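Acetylated cis-Golgi protein, involved in ER-to-Golgi transport (Saccharomyces cerevisiae, PDB 6G8Y) is a yeast GRASP-family protein of the cis-Golgi that takes part in ER-to-Golgi transport and probably binds golgin partners through its PDZ domains. Local coordinates at residues 33-38 with 74-79. Sequence-based numbering, arbitrary orientation. Where two conformers were deposited one is given.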
loop_
_atom_site.group_PDB
_atom_site.type_symbol
_atom_site.label_atom_id
_atom_site.label_comp_id
_atom_site.label_asym_id
_atom_site.label_seq_id
_atom_site.Cartn_x
_atom_site.Cartn_y
_atom_site.Cartn_z
ATOM N N ASP A 33 -2.633 -9.148 1.245
ATOM C CA ASP A 33 -2.784 -8.118 0.226
ATOM C C ASP A 33 -2.053 -6.866 0.710
ATOM O O ASP A 33 -2.556 -6.128 1.555
ATOM C CB ASP A 33 -4.261 -7.815 -0.001
ATOM C CG ASP A 33 -4.998 -8.919 -0.759
ATOM O OD1 ASP A 33 -4.367 -9.663 -1.526
ATOM O OD2 ASP A 33 -6.241 -9.008 -0.609
ATOM N N TYR A 34 -0.862 -6.632 0.170
ATOM C CA TYR A 34 -0.079 -5.452 0.535
ATOM C C TYR A 34 -0.520 -4.277 -0.327
ATOM O O TYR A 34 -0.760 -4.434 -1.524
ATOM C CB TYR A 34 1.404 -5.687 0.266
ATOM C CG TYR A 34 2.077 -6.504 1.313
ATOM C CD1 TYR A 34 2.477 -5.910 2.512
ATOM C CD2 TYR A 34 2.361 -7.845 1.103
ATOM C CE1 TYR A 34 3.133 -6.629 3.483
ATOM C CE2 TYR A 34 3.015 -8.588 2.084
ATOM C CZ TYR A 34 3.401 -7.964 3.268
ATOM O OH TYR A 34 4.056 -8.660 4.250
ATOM N N ILE A 35 -0.614 -3.096 0.289
ATOM C CA ILE A 35 -0.752 -1.866 -0.478
ATOM C C ILE A 35 0.611 -1.491 -1.020
ATOM O O ILE A 35 1.540 -1.230 -0.260
ATOM C CB ILE A 35 -1.255 -0.686 0.371
ATOM C CG1 ILE A 35 -2.554 -1.014 1.079
ATOM C CG2 ILE A 35 -1.414 0.549 -0.492
ATOM C CD1 ILE A 35 -3.549 -1.679 0.200
ATOM N N VAL A 36 0.710 -1.458 -2.342
ATOM C CA VAL A 36 1.951 -1.072 -3.015
ATOM C C VAL A 36 1.893 0.309 -3.667
ATOM O O VAL A 36 2.926 0.884 -4.012
ATOM C CB VAL A 36 2.411 -2.173 -4.004
ATOM C CG1 VAL A 36 2.752 -3.436 -3.224
ATOM C CG2 VAL A 36 1.389 -2.463 -5.083
ATOM N N GLY A 37 0.695 0.861 -3.824
ATOM C CA GLY A 37 0.571 2.175 -4.393
ATOM C C GLY A 37 -0.751 2.822 -4.042
ATOM O O GLY A 37 -1.711 2.152 -3.651
ATOM N N PHE A 38 -0.780 4.132 -4.242
ATOM C CA PHE A 38 -1.994 4.917 -4.201
ATOM C C PHE A 38 -2.057 5.688 -5.491
ATOM O O PHE A 38 -1.060 6.321 -5.849
ATOM C CB PHE A 38 -1.990 5.909 -3.029
ATOM C CG PHE A 38 -1.995 5.256 -1.660
ATOM C CD1 PHE A 38 -3.059 4.463 -1.275
ATOM C CD2 PHE A 38 -0.977 5.485 -0.724
ATOM C CE1 PHE A 38 -3.086 3.873 -0.035
ATOM C CE2 PHE A 38 -1.024 4.900 0.539
ATOM C CZ PHE A 38 -2.070 4.092 0.871
ATOM N N VAL A 74 -6.458 2.236 -4.849
ATOM C CA VAL A 74 -5.447 1.599 -4.013
ATOM C C VAL A 74 -4.873 0.447 -4.826
ATOM O O VAL A 74 -5.615 -0.457 -5.245
ATOM C CB VAL A 74 -6.094 1.080 -2.713
ATOM C CG1 VAL A 74 -5.079 0.411 -1.802
ATOM C CG2 VAL A 74 -6.789 2.248 -2.009
ATOM N N ASN A 75 -3.568 0.478 -5.049
ATOM C CA ASN A 75 -2.863 -0.560 -5.794
ATOM C C ASN A 75 -2.396 -1.646 -4.864
ATOM O O ASN A 75 -1.642 -1.370 -3.920
ATOM C CB ASN A 75 -1.671 0.016 -6.564
ATOM C CG ASN A 75 -2.048 1.225 -7.400
ATOM O OD1 ASN A 75 -1.627 2.323 -7.105
ATOM N ND2 ASN A 75 -2.859 1.024 -8.460
ATOM N N ILE A 76 -2.813 -2.887 -5.150
ATOM C CA ILE A 76 -2.539 -4.013 -4.280
ATOM C C ILE A 76 -1.659 -5.032 -4.968
ATOM O O ILE A 76 -1.779 -5.239 -6.167
ATOM C CB ILE A 76 -3.865 -4.637 -3.823
ATOM C CG1 ILE A 76 -4.520 -3.653 -2.826
ATOM C CG2 ILE A 76 -3.674 -6.013 -3.197
ATOM C CD1 ILE A 76 -5.897 -4.053 -2.425
ATOM N N TRP A 77 -0.781 -5.634 -4.185
ATOM C CA TRP A 77 -0.000 -6.823 -4.562
ATOM C C TRP A 77 -0.448 -7.946 -3.642
ATOM O O TRP A 77 -0.292 -7.828 -2.426
ATOM C CB TRP A 77 1.491 -6.552 -4.337
ATOM C CG TRP A 77 2.416 -7.766 -4.461
ATOM C CD1 TRP A 77 3.067 -8.406 -3.443
ATOM C CD2 TRP A 77 2.787 -8.447 -5.665
ATOM N NE1 TRP A 77 3.830 -9.435 -3.938
ATOM C CE2 TRP A 77 3.671 -9.491 -5.297
ATOM C CE3 TRP A 77 2.464 -8.278 -7.021
ATOM C CZ2 TRP A 77 4.233 -10.367 -6.233
ATOM C CZ3 TRP A 77 3.025 -9.158 -7.956
ATOM C CH2 TRP A 77 3.900 -10.187 -7.549
ATOM N N SER A 78 -0.977 -9.022 -4.196
ATOM C CA SER A 78 -1.328 -10.193 -3.380
ATOM C C SER A 78 -0.087 -11.069 -3.242
ATOM O O SER A 78 0.425 -11.559 -4.258
ATOM C CB SER A 78 -2.455 -10.979 -4.046
ATOM O OG SER A 78 -2.794 -12.107 -3.256
ATOM N N ALA A 79 0.382 -11.267 -2.005
ATOM C CA ALA A 79 1.661 -11.939 -1.736
ATOM C C ALA A 79 1.712 -13.370 -2.241
ATOM O O ALA A 79 2.707 -13.773 -2.858
ATOM C CB ALA A 79 1.991 -11.900 -0.254
#
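Ile35 sends its CD1 methyl across the gap between strands 33-38 and 74-78 and sets it against two neighbours, 3.3 Å from Val74 CG1, tighter than usual for two carbons, and 3.7 Å from Ile76 CG1. CG1 of Ile35 stands anti to its carbonyl carbon (chi1 -55°), and a second turn of like sign at chi2 bends CD1 over to the partner strand; the chains cross obliquely. An alanine here would remove CG1, CG2 and CD1 and would probably loosen the packing around Val74 and Ile76. Further along the same face Ile76 CG2 rests on Asp33 CB, while the Asp33 carboxylate, suited to a charged partner, forms a salt bridge with Arg85.

On the other face lie Tyr34, Asn75 and Trp77; Val36, at the bulge, reaches over with CG1 to pack 3.5 Å from Trp77 CB before the indole leads away to meet Phe84, and the Asn75 amide ND2 donates to Asp86 and Asp40. Between these faces the antiparallel backbones pair regularly at Tyr34 and Trp77, the Trp77 N to Tyr34 O bond being nearly straight at 168°. The register then slips by one. Asn75 O accepts Val36 N at 2.8 Å in its carbonyl plane and Gly37 N at 3.2 Å from above that plane. Glycine suits the second place, because a beta carbon would run into Asn75 OD1. Two residues, Val36 and Gly37, thus face one: a classic beta bulge, here at a buried strand pair in the antiparallel sheet of a GRASP-type PDZ domain.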